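Putative DsbA oxidoreductase SCO1869 (Streptomyces coelicolor A3, PDB 3GL5) probably acts as a thiol-disulfide oxidoreductase of the DsbA family, built on a thioredoxin-like fold, although its function has not been established. Local coordinates at residues 24-29 and 202-207; 42-47 and 102-107; 140-145 and 157-162. All blocks are in the same frame, centred on the assembly; numbering follows the deposited sequence. Where two conformers were deposited one is given.

Contact 1: 24-29 and 202-207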
ATOM      1  N   GLU A  24       0.542 -12.051 -14.505  1.00 27.91           N
ATOM      2  CA  GLU A  24      -0.451 -11.114 -14.978  1.00 29.77           C
ATOM      3  C   GLU A  24      -1.420 -11.837 -15.909  1.00 30.49           C
ATOM      4  O   GLU A  24      -2.665 -11.655 -15.860  1.00 30.44           O
ATOM      5  CB  GLU A  24       0.228  -9.954 -15.687  1.00 29.96           C
ATOM      6  CG  GLU A  24       0.783  -8.898 -14.720  1.00 33.42           C
ATOM      7  CD  GLU A  24       1.761  -7.932 -15.376  1.00 37.31           C
ATOM      8  OE1 GLU A  24       1.928  -7.946 -16.619  1.00 40.14           O
ATOM      9  OE2 GLU A  24       2.405  -7.162 -14.640  1.00 41.19           O
ATOM     10  N   LYS A  25      -0.849 -12.700 -16.738  1.00 30.40           N
ATOM     11  CA  LYS A  25      -1.670 -13.509 -17.610  1.00 31.14           C
ATOM     12  C   LYS A  25      -2.651 -14.347 -16.763  1.00 30.22           C
ATOM     13  O   LYS A  25      -3.825 -14.389 -17.063  1.00 28.96           O
ATOM     14  CB  LYS A  25      -0.794 -14.337 -18.557  1.00 31.13           C
ATOM     15  CG  LYS A  25      -1.508 -15.521 -19.184  1.00 34.69           C
ATOM     16  CD  LYS A  25      -0.576 -16.378 -20.049  1.00 37.32           C
ATOM     17  CE  LYS A  25      -0.873 -16.142 -21.509  1.00 39.32           C
ATOM     18  NZ  LYS A  25      -0.710 -17.384 -22.366  1.00 43.86           N
ATOM     19  N   ALA A  26      -2.174 -14.956 -15.680  1.00 29.69           N
ATOM     20  CA  ALA A  26      -3.031 -15.758 -14.799  1.00 30.06           C
ATOM     21  C   ALA A  26      -4.088 -14.887 -14.118  1.00 30.90           C
ATOM     22  O   ALA A  26      -5.255 -15.302 -13.927  1.00 32.20           O
ATOM     23  CB  ALA A  26      -2.188 -16.453 -13.748  1.00 30.11           C
ATOM     24  N   LEU A  27      -3.690 -13.675 -13.749  1.00 30.12           N
ATOM     25  CA  LEU A  27      -4.579 -12.807 -13.026  1.00 29.96           C
ATOM     26  C   LEU A  27      -5.775 -12.361 -13.932  1.00 30.69           C
ATOM     27  O   LEU A  27      -6.937 -12.274 -13.472  1.00 30.06           O
ATOM     28  CB  LEU A  27      -3.791 -11.618 -12.470  1.00 29.30           C
ATOM     29  CG  LEU A  27      -4.655 -10.576 -11.772  1.00 28.11           C
ATOM     30  CD1 LEU A  27      -5.460 -11.275 -10.673  1.00 28.97           C
ATOM     31  CD2 LEU A  27      -3.861  -9.343 -11.225  1.00 26.29           C
ATOM     32  N   ALA A  28      -5.470 -12.089 -15.206  1.00 31.10           N
ATOM     33  CA  ALA A  28      -6.468 -11.677 -16.178  1.00 31.61           C
ATOM     34  C   ALA A  28      -7.490 -12.771 -16.451  1.00 31.97           C
ATOM     35  O   ALA A  28      -8.630 -12.488 -16.795  1.00 32.54           O
ATOM     36  CB  ALA A  28      -5.823 -11.195 -17.446  1.00 31.43           C
ATOM     37  N   ALA A  29      -7.128 -14.022 -16.223  1.00 32.31           N
ATOM     38  CA  ALA A  29      -8.110 -15.085 -16.400  1.00 31.94           C
ATOM     39  C   ALA A  29      -8.717 -15.525 -15.070  1.00 32.52           C
ATOM     40  O   ALA A  29      -9.533 -16.421 -15.049  1.00 32.69           O
ATOM     41  CB  ALA A  29      -7.491 -16.272 -17.129  1.00 31.11           C
ATOM     42  N   GLU A 202      -0.890 -21.518 -14.991  1.00 33.86           N
ATOM     43  CA  GLU A 202      -1.729 -22.581 -14.381  1.00 34.45           C
ATOM     44  C   GLU A 202      -1.614 -22.668 -12.888  1.00 33.47           C
ATOM     45  O   GLU A 202      -2.640 -22.703 -12.191  1.00 34.60           O
ATOM     46  CB  GLU A 202      -1.403 -23.999 -14.926  1.00 34.48           C
ATOM     47  CG  GLU A 202      -1.662 -24.175 -16.390  1.00 38.84           C
ATOM     48  CD  GLU A 202      -2.717 -23.194 -16.890  1.00 43.45           C
ATOM     49  OE1 GLU A 202      -3.792 -23.075 -16.248  1.00 44.46           O
ATOM     50  OE2 GLU A 202      -2.453 -22.522 -17.914  1.00 46.28           O
ATOM     51  N   VAL A 203      -0.377 -22.764 -12.411  0.50 32.81           N
ATOM     52  CA  VAL A 203      -0.123 -22.773 -10.991  0.50 31.98           C
ATOM     53  C   VAL A 203      -0.610 -21.440 -10.400  0.50 31.76           C
ATOM     54  O   VAL A 203      -1.396 -21.450  -9.441  0.50 31.75           O
ATOM     55  CB  VAL A 203       1.350 -23.054 -10.671  0.50 32.00           C
ATOM     56  CG1 VAL A 203       1.539 -23.179  -9.187  0.50 30.93           C
ATOM     57  CG2 VAL A 203       1.789 -24.355 -11.355  0.50 32.44           C
ATOM     58  N   PHE A 204      -0.208 -20.314 -11.006  1.00 30.50           N
ATOM     59  CA  PHE A 204      -0.649 -18.996 -10.510  1.00 29.88           C
ATOM     60  C   PHE A 204      -2.178 -18.918 -10.376  1.00 30.21           C
ATOM     61  O   PHE A 204      -2.711 -18.518  -9.348  1.00 30.04           O
ATOM     62  CB  PHE A 204      -0.138 -17.876 -11.391  1.00 28.91           C
ATOM     63  CG  PHE A 204       1.299 -17.573 -11.194  1.00 27.68           C
ATOM     64  CD1 PHE A 204       1.818 -17.414  -9.910  1.00 29.62           C
ATOM     65  CD2 PHE A 204       2.142 -17.458 -12.275  1.00 26.93           C
ATOM     66  CE1 PHE A 204       3.163 -17.118  -9.714  1.00 29.36           C
ATOM     67  CE2 PHE A 204       3.500 -17.179 -12.100  1.00 28.45           C
ATOM     68  CZ  PHE A 204       4.004 -16.993 -10.819  1.00 28.02           C
ATOM     69  N   THR A 205      -2.874 -19.353 -11.421  1.00 30.72           N
ATOM     70  CA  THR A 205      -4.321 -19.433 -11.403  1.00 31.21           C
ATOM     71  C   THR A 205      -4.820 -20.231 -10.196  1.00 31.44           C
ATOM     72  O   THR A 205      -5.651 -19.743  -9.422  1.00 30.92           O
ATOM     73  CB  THR A 205      -4.823 -19.962 -12.779  1.00 31.45           C
ATOM     74  OG1 THR A 205      -4.939 -18.838 -13.660  1.00 33.66           O
ATOM     75  CG2 THR A 205      -6.172 -20.671 -12.684  1.00 30.06           C
ATOM     76  N   GLN A 206      -4.286 -21.449 -10.059  0.50 31.70           N
ATOM     77  CA  GLN A 206      -4.523 -22.340  -8.919  0.50 31.98           C
ATOM     78  C   GLN A 206      -4.302 -21.650  -7.577  0.50 32.25           C
ATOM     79  O   GLN A 206      -5.169 -21.704  -6.693  0.50 32.48           O
ATOM     80  CB  GLN A 206      -3.601 -23.560  -9.006  0.50 31.99           C
ATOM     81  CG  GLN A 206      -3.261 -24.178  -7.654  0.50 31.89           C
ATOM     82  CD  GLN A 206      -4.491 -24.678  -6.905  0.50 32.52           C
ATOM     83  OE1 GLN A 206      -5.514 -25.011  -7.513  0.50 31.40           O
ATOM     84  NE2 GLN A 206      -4.396 -24.740  -5.576  0.50 31.52           N
ATOM     85  N   ALA A 207      -3.136 -21.013  -7.447  1.00 32.12           N
ATOM     86  CA  ALA A 207      -2.731 -20.287  -6.237  1.00 32.01           C
ATOM     87  C   ALA A 207      -3.724 -19.157  -5.914  1.00 31.11           C
ATOM     88  O   ALA A 207      -4.198 -19.066  -4.791  1.00 31.27           O
ATOM     89  CB  ALA A 207      -1.306 -19.722  -6.373  1.00 31.50           C
TER
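The methyl of Ala-26 points at the beta carbon of Phe-204, CB to CB at 3.4 Å, and the hydroxyl oxygen of Thr-205 flanks the same methyl, OG1 standing 3.6 Å from Ala-26 CB. With so small a residue at the crossing, the two helices come within 5.2 Å, measured between the CA atoms of Ala-26 and Thr-205. Phe-204 touches through its stem rather than its ring. Its CG stands anti to the carbonyl carbon (chi1 -76°), which carries the phenyl group away from Ala-26 once CB has made the contact. Thr-205 has its methyl CG2 anti to the backbone N, and OG1 is the branch that faces helix 14-28. That hydroxyl also makes a weak hydrogen bond to Ala-201 O, one turn back in its own helix. No hydrogen bond crosses the contact. The ring of Phe-204 instead meets that of Phe-187 and packs on Val-195, while Leu-27 rests on Val-36 and Val-38. Helices 14-28 and 201-213 thus lie side by side against strands of the central sheet, and Val-203 and Ala-207 of the latter helix pack on Ile-221 of the second subunit.

Contact 2: 42-47 and 102-107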
ATOM      1  N   SER A  42      10.614  -4.612  -3.187  1.00 27.45           N
ATOM      2  CA  SER A  42      12.022  -4.657  -3.556  1.00 27.97           C
ATOM      3  C   SER A  42      12.697  -5.926  -3.069  1.00 27.10           C
ATOM      4  O   SER A  42      12.485  -6.347  -1.941  1.00 27.13           O
ATOM      5  CB  SER A  42      12.770  -3.513  -2.894  1.00 28.13           C
ATOM      6  OG  SER A  42      12.249  -2.266  -3.295  1.00 33.53           O
ATOM      7  N   PHE A  43      13.583  -6.472  -3.884  1.00 25.87           N
ATOM      8  CA  PHE A  43      14.484  -7.513  -3.438  1.00 24.85           C
ATOM      9  C   PHE A  43      15.771  -7.364  -4.201  1.00 24.81           C
ATOM     10  O   PHE A  43      15.737  -7.143  -5.403  1.00 25.13           O
ATOM     11  CB  PHE A  43      13.851  -8.886  -3.730  1.00 25.79           C
ATOM     12  CG  PHE A  43      14.594 -10.071  -3.105  1.00 24.52           C
ATOM     13  CD1 PHE A  43      14.142 -10.637  -1.919  1.00 26.26           C
ATOM     14  CD2 PHE A  43      15.705 -10.650  -3.749  1.00 24.03           C
ATOM     15  CE1 PHE A  43      14.803 -11.756  -1.331  1.00 26.29           C
ATOM     16  CE2 PHE A  43      16.376 -11.772  -3.196  1.00 26.77           C
ATOM     17  CZ  PHE A  43      15.931 -12.317  -1.972  1.00 27.12           C
ATOM     18  N   GLU A  44      16.919  -7.481  -3.531  1.00 24.72           N
ATOM     19  CA  GLU A  44      18.181  -7.442  -4.259  1.00 25.52           C
ATOM     20  C   GLU A  44      18.825  -8.828  -4.176  1.00 26.46           C
ATOM     21  O   GLU A  44      19.144  -9.302  -3.090  1.00 26.66           O
ATOM     22  CB  GLU A  44      19.153  -6.406  -3.668  1.00 24.86           C
ATOM     23  CG  GLU A  44      18.926  -4.953  -4.078  1.00 23.63           C
ATOM     24  CD  GLU A  44      19.735  -4.011  -3.209  1.00 24.58           C
ATOM     25  OE1 GLU A  44      19.379  -3.803  -2.018  1.00 24.80           O
ATOM     26  OE2 GLU A  44      20.777  -3.529  -3.680  1.00 22.98           O
ATOM     27  N   LEU A  45      19.085  -9.433  -5.325  1.00 27.27           N
ATOM     28  CA  LEU A  45      19.845 -10.677  -5.362  1.00 27.94           C
ATOM     29  C   LEU A  45      21.290 -10.461  -4.879  1.00 28.58           C
ATOM     30  O   LEU A  45      21.866 -11.349  -4.266  1.00 27.15           O
ATOM     31  CB  LEU A  45      19.824 -11.262  -6.771  1.00 28.17           C
ATOM     32  CG  LEU A  45      18.503 -11.941  -7.134  1.00 27.97           C
ATOM     33  CD1 LEU A  45      18.391 -12.019  -8.648  1.00 30.90           C
ATOM     34  CD2 LEU A  45      18.387 -13.344  -6.476  1.00 25.67           C
ATOM     35  N   ASP A  46      21.847  -9.274  -5.106  1.00 28.40           N
ATOM     36  CA  ASP A  46      23.228  -9.025  -4.681  1.00 29.58           C
ATOM     37  C   ASP A  46      23.341  -7.650  -4.036  1.00 29.28           C
ATOM     38  O   ASP A  46      23.810  -6.689  -4.652  1.00 29.41           O
ATOM     39  CB  ASP A  46      24.152  -9.180  -5.890  1.00 29.88           C
ATOM     40  CG  ASP A  46      25.632  -9.046  -5.556  1.00 34.40           C
ATOM     41  OD1 ASP A  46      26.027  -9.019  -4.361  1.00 37.41           O
ATOM     42  OD2 ASP A  46      26.415  -8.937  -6.538  1.00 41.07           O
ATOM     43  N   PRO A  47      22.868  -7.536  -2.795  1.00 28.76           N
ATOM     44  CA  PRO A  47      22.847  -6.194  -2.191  1.00 28.77           C
ATOM     45  C   PRO A  47      24.253  -5.644  -1.880  1.00 29.01           C
ATOM     46  O   PRO A  47      24.413  -4.421  -1.673  1.00 28.25           O
ATOM     47  CB  PRO A  47      22.067  -6.408  -0.887  1.00 28.39           C
ATOM     48  CG  PRO A  47      22.240  -7.907  -0.576  1.00 27.67           C
ATOM     49  CD  PRO A  47      22.405  -8.600  -1.878  1.00 27.88           C
ATOM     50  N   ASP A 102      19.959   1.520  -6.294  1.00 29.02           N
ATOM     51  CA  ASP A 102      19.413   2.805  -6.729  1.00 30.00           C
ATOM     52  C   ASP A 102      18.156   2.667  -7.594  1.00 30.21           C
ATOM     53  O   ASP A 102      17.211   3.489  -7.490  1.00 29.52           O
ATOM     54  CB  ASP A 102      20.498   3.611  -7.450  1.00 30.89           C
ATOM     55  CG  ASP A 102      21.562   4.119  -6.473  1.00 34.26           C
ATOM     56  OD1 ASP A 102      21.204   4.295  -5.290  1.00 36.06           O
ATOM     57  OD2 ASP A 102      22.739   4.315  -6.854  1.00 39.09           O
ATOM     58  N   LEU A 103      18.123   1.624  -8.420  1.00 29.07           N
ATOM     59  CA  LEU A 103      16.914   1.345  -9.169  1.00 29.51           C
ATOM     60  C   LEU A 103      15.761   1.116  -8.196  1.00 28.59           C
ATOM     61  O   LEU A 103      14.674   1.637  -8.371  1.00 29.55           O
ATOM     62  CB  LEU A 103      17.130   0.115 -10.066  1.00 30.70           C
ATOM     63  CG  LEU A 103      17.828   0.321 -11.416  1.00 31.49           C
ATOM     64  CD1 LEU A 103      19.288   0.700 -11.231  1.00 33.92           C
ATOM     65  CD2 LEU A 103      17.745  -0.949 -12.206  1.00 36.45           C
ATOM     66  N   HIS A 104      16.005   0.339  -7.152  1.00 27.75           N
ATOM     67  CA  HIS A 104      14.968   0.065  -6.192  1.00 26.95           C
ATOM     68  C   HIS A 104      14.510   1.307  -5.427  1.00 26.24           C
ATOM     69  O   HIS A 104      13.315   1.444  -5.159  1.00 26.84           O
ATOM     70  CB  HIS A 104      15.367  -1.078  -5.249  1.00 26.95           C
ATOM     71  CG  HIS A 104      15.304  -2.429  -5.903  1.00 28.24           C
ATOM     72  ND1 HIS A 104      14.111  -3.049  -6.209  1.00 26.35           N
ATOM     73  CD2 HIS A 104      16.287  -3.265  -6.337  1.00 27.15           C
ATOM     74  CE1 HIS A 104      14.352  -4.224  -6.772  1.00 30.09           C
ATOM     75  NE2 HIS A 104      15.663  -4.386  -6.849  1.00 29.25           N
ATOM     76  N   ARG A 105      15.443   2.183  -5.076  1.00 25.36           N
ATOM     77  CA  ARG A 105      15.091   3.461  -4.425  1.00 25.68           C
ATOM     78  C   ARG A 105      14.177   4.286  -5.324  1.00 25.14           C
ATOM     79  O   ARG A 105      13.144   4.817  -4.860  1.00 23.13           O
ATOM     80  CB  ARG A 105      16.343   4.256  -4.036  1.00 25.80           C
ATOM     81  CG  ARG A 105      17.196   3.504  -2.998  1.00 25.26           C
ATOM     82  CD  ARG A 105      18.215   4.395  -2.317  1.00 27.82           C
ATOM     83  NE  ARG A 105      19.180   4.991  -3.263  1.00 28.51           N
ATOM     84  CZ  ARG A 105      19.202   6.280  -3.626  1.00 26.56           C
ATOM     85  NH1 ARG A 105      18.309   7.159  -3.163  1.00 27.23           N
ATOM     86  NH2 ARG A 105      20.130   6.702  -4.452  1.00 24.00           N
ATOM     87  N   LEU A 106      14.510   4.316  -6.615  1.00 24.73           N
ATOM     88  CA  LEU A 106      13.673   4.995  -7.609  1.00 25.47           C
ATOM     89  C   LEU A 106      12.339   4.315  -7.824  1.00 26.13           C
ATOM     90  O   LEU A 106      11.358   5.003  -8.113  1.00 27.22           O
ATOM     91  CB  LEU A 106      14.388   5.161  -8.949  1.00 26.12           C
ATOM     92  CG  LEU A 106      15.493   6.214  -9.033  1.00 25.14           C
ATOM     93  CD1 LEU A 106      16.048   6.107 -10.458  1.00 27.20           C
ATOM     94  CD2 LEU A 106      15.013   7.657  -8.735  1.00 25.49           C
ATOM     95  N   LEU A 107      12.278   2.973  -7.686  1.00 25.92           N
ATOM     96  CA  LEU A 107      10.985   2.299  -7.740  1.00 25.60           C
ATOM     97  C   LEU A 107      10.069   2.770  -6.593  1.00 25.96           C
ATOM     98  O   LEU A 107       8.854   2.824  -6.756  1.00 25.53           O
ATOM     99  CB  LEU A 107      11.117   0.776  -7.751  1.00 24.40           C
ATOM    100  CG  LEU A 107      11.655   0.214  -9.083  1.00 24.69           C
ATOM    101  CD1 LEU A 107      12.181  -1.225  -8.914  1.00 25.19           C
ATOM    102  CD2 LEU A 107      10.559   0.225 -10.178  1.00 23.48           C
TER
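His-104 lays its imidazole obliquely along three consecutive residues, Ser-42, Phe-43 and Glu-44. Its ND1 lies 3.6 Å from Ser-42 CB and 3.5 Å from Ser-42 OG, a hydroxyl that is hydrogen-bonded with His-108 NE2. At the far end of the ring, NE2 comes 3.1 Å from Phe-43 O, and it is hydrogen-bonded to Asp-10 OD1. Glu-44 touches through its aliphatic part, CG to His-104 CD2 at 3.9 Å. The two side chains run past each other in opposite senses, carboxylate and ring planes 51° apart, and Glu-44 OE1 is taken up in a salt bridge with Arg-170. With CG anti to its carbonyl carbon (chi1 -74°), His-104 reaches from helix 101-111 to the loop. Replacing the imidazole by the methyl of an alanine is likely to leave Asp-10 OD1 without this partner and to open a gap alongside Ser-42, Phe-43 and Glu-44. One position on, Arg-105 grips Asp-102 side-on, NE at 2.9 Å and NH2 at 2.8 Å from the single oxygen OD1, which lies close to the guanidinium plane. Asp-10 also accepts from Leu-45 N through OD2, tying loop and helix to one carboxylate. Leu-45 in turn touches Cys-13 of the Cys-13 to Cys-16 disulfide. The arrangement joins the end of strand 36-42 to a helix of the helical insertion that follows it, a junction of thioredoxin core and helical domain as in DsbA-like proteins.

Contact 3: 140-145 and 157-162; sequences RLVELA and AVLADP
With CG anti to its carbonyl carbon (chi1 -77°) and the chain extended at chi2 (165°), Leu-159 holds CD1 against Val-142 and CD2 against Leu-141 of the facing helix. Val-142 answers with CG2, the branch anti to its own carbonyl carbon, while CG1 stands anti to the backbone N (chi1 174°). The CD1 methyl of Leu-159 sits by two neighbours, 4.0 Å from Val-142 CG2 and 4.2 Å from Leu-141 CB. Its other methyl, CD2, meets Leu-141 CD1 at 4.2 Å, the two leucine side chains crossing at about a right angle. The touch is wholly apolar and made mostly by methyl groups; the CA atoms of Val-142 and Leu-159 are 8.8 Å apart. Leu-141 also packs on Leu-103, Leu-106 and Phe-123, and Leu-159 likewise touches Leu-106 of helix 101-111.

Elsewhere on helix 138-147, Arg-140 NH1 forms a salt bridge with Glu-143 OE1 at 2.6 Å. The oxygen lies in the guanidinium plane and is approached on its anti side, somewhat out of the carboxylate plane. Leu-144 CD2 lies over one face of that guanidinium, 3.8 Å above its plane and offset toward the rim. Arg-140 NH2 forms a salt bridge with Asp-130 OD2, a residue of the sodium site, which would make Arg-140 a probable second-shell neighbour of the ion. Two successive helices, 138-147 and 152-160, meet here over a short connection as a helical hairpin lying on helix 101-111, within what is probably the helical domain inserted into the thioredoxin fold.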
ATOM      1  N   ARG A 140      20.976   7.395 -17.662  1.00 32.64           N
ATOM      2  CA  ARG A 140      20.073   6.342 -18.166  1.00 32.82           C
ATOM      3  C   ARG A 140      18.820   6.173 -17.297  1.00 31.80           C
ATOM      4  O   ARG A 140      17.702   6.123 -17.803  1.00 31.83           O
ATOM      5  CB  ARG A 140      20.783   5.000 -18.291  1.00 32.60           C
ATOM      6  CG  ARG A 140      19.991   3.971 -19.076  1.00 34.40           C
ATOM      7  CD  ARG A 140      19.670   4.561 -20.413  1.00 37.15           C
ATOM      8  NE  ARG A 140      18.740   3.761 -21.197  1.00 41.15           N
ATOM      9  CZ  ARG A 140      17.912   4.267 -22.114  1.00 41.21           C
ATOM     10  NH1 ARG A 140      17.870   5.581 -22.320  1.00 36.58           N
ATOM     11  NH2 ARG A 140      17.096   3.459 -22.801  1.00 41.42           N
ATOM     12  N   LEU A 141      19.011   6.101 -15.994  1.00 31.47           N
ATOM     13  CA  LEU A 141      17.876   5.985 -15.075  1.00 31.35           C
ATOM     14  C   LEU A 141      16.983   7.210 -15.150  1.00 30.96           C
ATOM     15  O   LEU A 141      15.766   7.087 -15.099  1.00 31.92           O
ATOM     16  CB  LEU A 141      18.342   5.734 -13.638  1.00 30.83           C
ATOM     17  CG  LEU A 141      19.306   4.547 -13.550  1.00 31.31           C
ATOM     18  CD1 LEU A 141      19.838   4.330 -12.119  1.00 29.78           C
ATOM     19  CD2 LEU A 141      18.673   3.253 -14.126  1.00 30.65           C
ATOM     20  N   VAL A 142      17.578   8.383 -15.299  1.00 30.41           N
ATOM     21  CA  VAL A 142      16.792   9.570 -15.424  1.00 29.88           C
ATOM     22  C   VAL A 142      15.866   9.478 -16.655  1.00 30.16           C
ATOM     23  O   VAL A 142      14.646   9.721 -16.561  1.00 29.76           O
ATOM     24  CB  VAL A 142      17.698  10.789 -15.462  1.00 30.18           C
ATOM     25  CG1 VAL A 142      16.891  12.035 -15.739  1.00 30.27           C
ATOM     26  CG2 VAL A 142      18.443  10.927 -14.141  1.00 27.71           C
ATOM     27  N   GLU A 143      16.442   9.094 -17.793  1.00 30.24           N
ATOM     28  CA  GLU A 143      15.694   8.988 -19.043  1.00 30.01           C
ATOM     29  C   GLU A 143      14.590   7.950 -18.893  1.00 29.65           C
ATOM     30  O   GLU A 143      13.435   8.243 -19.188  1.00 29.00           O
ATOM     31  CB  GLU A 143      16.617   8.591 -20.186  1.00 30.67           C
ATOM     32  CG  GLU A 143      17.669   9.633 -20.561  1.00 31.75           C
ATOM     33  CD  GLU A 143      18.783   9.043 -21.426  1.00 34.42           C
ATOM     34  OE1 GLU A 143      18.886   7.794 -21.519  1.00 33.05           O
ATOM     35  OE2 GLU A 143      19.545   9.830 -22.040  1.00 35.92           O
ATOM     36  N   LEU A 144      14.942   6.744 -18.427  1.00 28.50           N
ATOM     37  CA  LEU A 144      13.930   5.711 -18.191  1.00 28.22           C
ATOM     38  C   LEU A 144      12.813   6.177 -17.249  1.00 28.16           C
ATOM     39  O   LEU A 144      11.647   5.843 -17.437  1.00 29.24           O
ATOM     40  CB  LEU A 144      14.575   4.434 -17.624  1.00 27.86           C
ATOM     41  CG  LEU A 144      15.496   3.708 -18.600  1.00 27.99           C
ATOM     42  CD1 LEU A 144      16.274   2.610 -17.892  1.00 26.18           C
ATOM     43  CD2 LEU A 144      14.693   3.145 -19.800  1.00 29.15           C
ATOM     44  N   ALA A 145      13.177   6.935 -16.231  1.00 27.40           N
ATOM     45  CA  ALA A 145      12.213   7.378 -15.249  1.00 27.93           C
ATOM     46  C   ALA A 145      11.281   8.454 -15.841  1.00 28.80           C
ATOM     47  O   ALA A 145      10.045   8.373 -15.711  1.00 29.69           O
ATOM     48  CB  ALA A 145      12.947   7.868 -14.000  1.00 27.24           C
ATOM     49  N   ALA A 157      17.300  14.171  -7.707  1.00 31.87           N
ATOM     50  CA  ALA A 157      17.468  14.389  -6.266  1.00 31.49           C
ATOM     51  C   ALA A 157      17.503  13.049  -5.522  1.00 31.20           C
ATOM     52  O   ALA A 157      18.335  12.856  -4.655  1.00 31.21           O
ATOM     53  CB  ALA A 157      16.362  15.285  -5.714  1.00 31.19           C
ATOM     54  N   VAL A 158      16.607  12.129  -5.865  1.00 31.66           N
ATOM     55  CA  VAL A 158      16.629  10.785  -5.245  1.00 32.28           C
ATOM     56  C   VAL A 158      17.981  10.068  -5.515  1.00 32.67           C
ATOM     57  O   VAL A 158      18.594   9.507  -4.618  1.00 33.00           O
ATOM     58  CB  VAL A 158      15.392   9.947  -5.661  1.00 32.28           C
ATOM     59  CG1 VAL A 158      15.543   8.484  -5.238  1.00 31.86           C
ATOM     60  CG2 VAL A 158      14.142  10.530  -5.027  1.00 31.58           C
ATOM     61  N   LEU A 159      18.462  10.169  -6.745  1.00 33.41           N
ATOM     62  CA  LEU A 159      19.709   9.545  -7.132  1.00 34.08           C
ATOM     63  C   LEU A 159      20.900  10.204  -6.475  1.00 34.82           C
ATOM     64  O   LEU A 159      21.879   9.519  -6.159  1.00 36.42           O
ATOM     65  CB  LEU A 159      19.863   9.564  -8.644  1.00 33.52           C
ATOM     66  CG  LEU A 159      19.005   8.503  -9.312  1.00 35.02           C
ATOM     67  CD1 LEU A 159      18.863   8.763 -10.812  1.00 33.93           C
ATOM     68  CD2 LEU A 159      19.581   7.120  -9.043  1.00 33.40           C
ATOM     69  N   ALA A 160      20.811  11.519  -6.253  1.00 34.09           N
ATOM     70  CA  ALA A 160      21.864  12.286  -5.577  1.00 33.96           C
ATOM     71  C   ALA A 160      21.902  12.044  -4.063  1.00 34.16           C
ATOM     72  O   ALA A 160      22.950  12.242  -3.413  1.00 33.99           O
ATOM     73  CB  ALA A 160      21.716  13.816  -5.875  1.00 32.36           C
ATOM     74  N   ASP A 161      20.765  11.654  -3.490  1.00 34.37           N
ATOM     75  CA  ASP A 161      20.689  11.437  -2.038  1.00 34.55           C
ATOM     76  C   ASP A 161      20.536   9.949  -1.700  1.00 34.45           C
ATOM     77  O   ASP A 161      19.406   9.445  -1.713  1.00 34.92           O
ATOM     78  CB  ASP A 161      19.519  12.215  -1.448  1.00 34.47           C
ATOM     79  CG  ASP A 161      19.410  12.045   0.056  1.00 36.13           C
ATOM     80  OD1 ASP A 161      20.343  11.460   0.668  1.00 34.77           O
ATOM     81  OD2 ASP A 161      18.394  12.514   0.636  1.00 37.17           O
ATOM     82  N   PRO A 162      21.668   9.251  -1.389  1.00 33.99           N
ATOM     83  CA  PRO A 162      21.664   7.800  -1.068  1.00 33.44           C
ATOM     84  C   PRO A 162      20.628   7.356  -0.028  1.00 32.59           C
ATOM     85  O   PRO A 162      20.101   6.254  -0.143  1.00 32.64           O
ATOM     86  CB  PRO A 162      23.083   7.523  -0.543  1.00 33.59           C
ATOM     87  CG  PRO A 162      23.792   8.916  -0.452  1.00 34.17           C
ATOM     88  CD  PRO A 162      23.034   9.817  -1.369  1.00 34.05           C
TER

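Contacts 2 and 3 are neighbours, their centres 13 Å apart, and they touch: Arg-105 NH1 of contact 2 lies 2.8 Å from Val-158 O of contact 3, a probable hydrogen bond, and Leu-106 CD2 packs on Val-158 CG1 at 3.6 Å. Contact 1 stands apart in the thioredoxin core, its centre 26 Å from that of contact 2 and 34 Å from that of contact 3, on the other side of the chain's centre. Helix 14-28 of contact 1 begins at the Cys-13 to Cys-16 disulfide, probably the redox site, which contact 2 approaches through Leu-45. In contact 3 the side chain of Leu-141 is about 9 Å from the sodium ion.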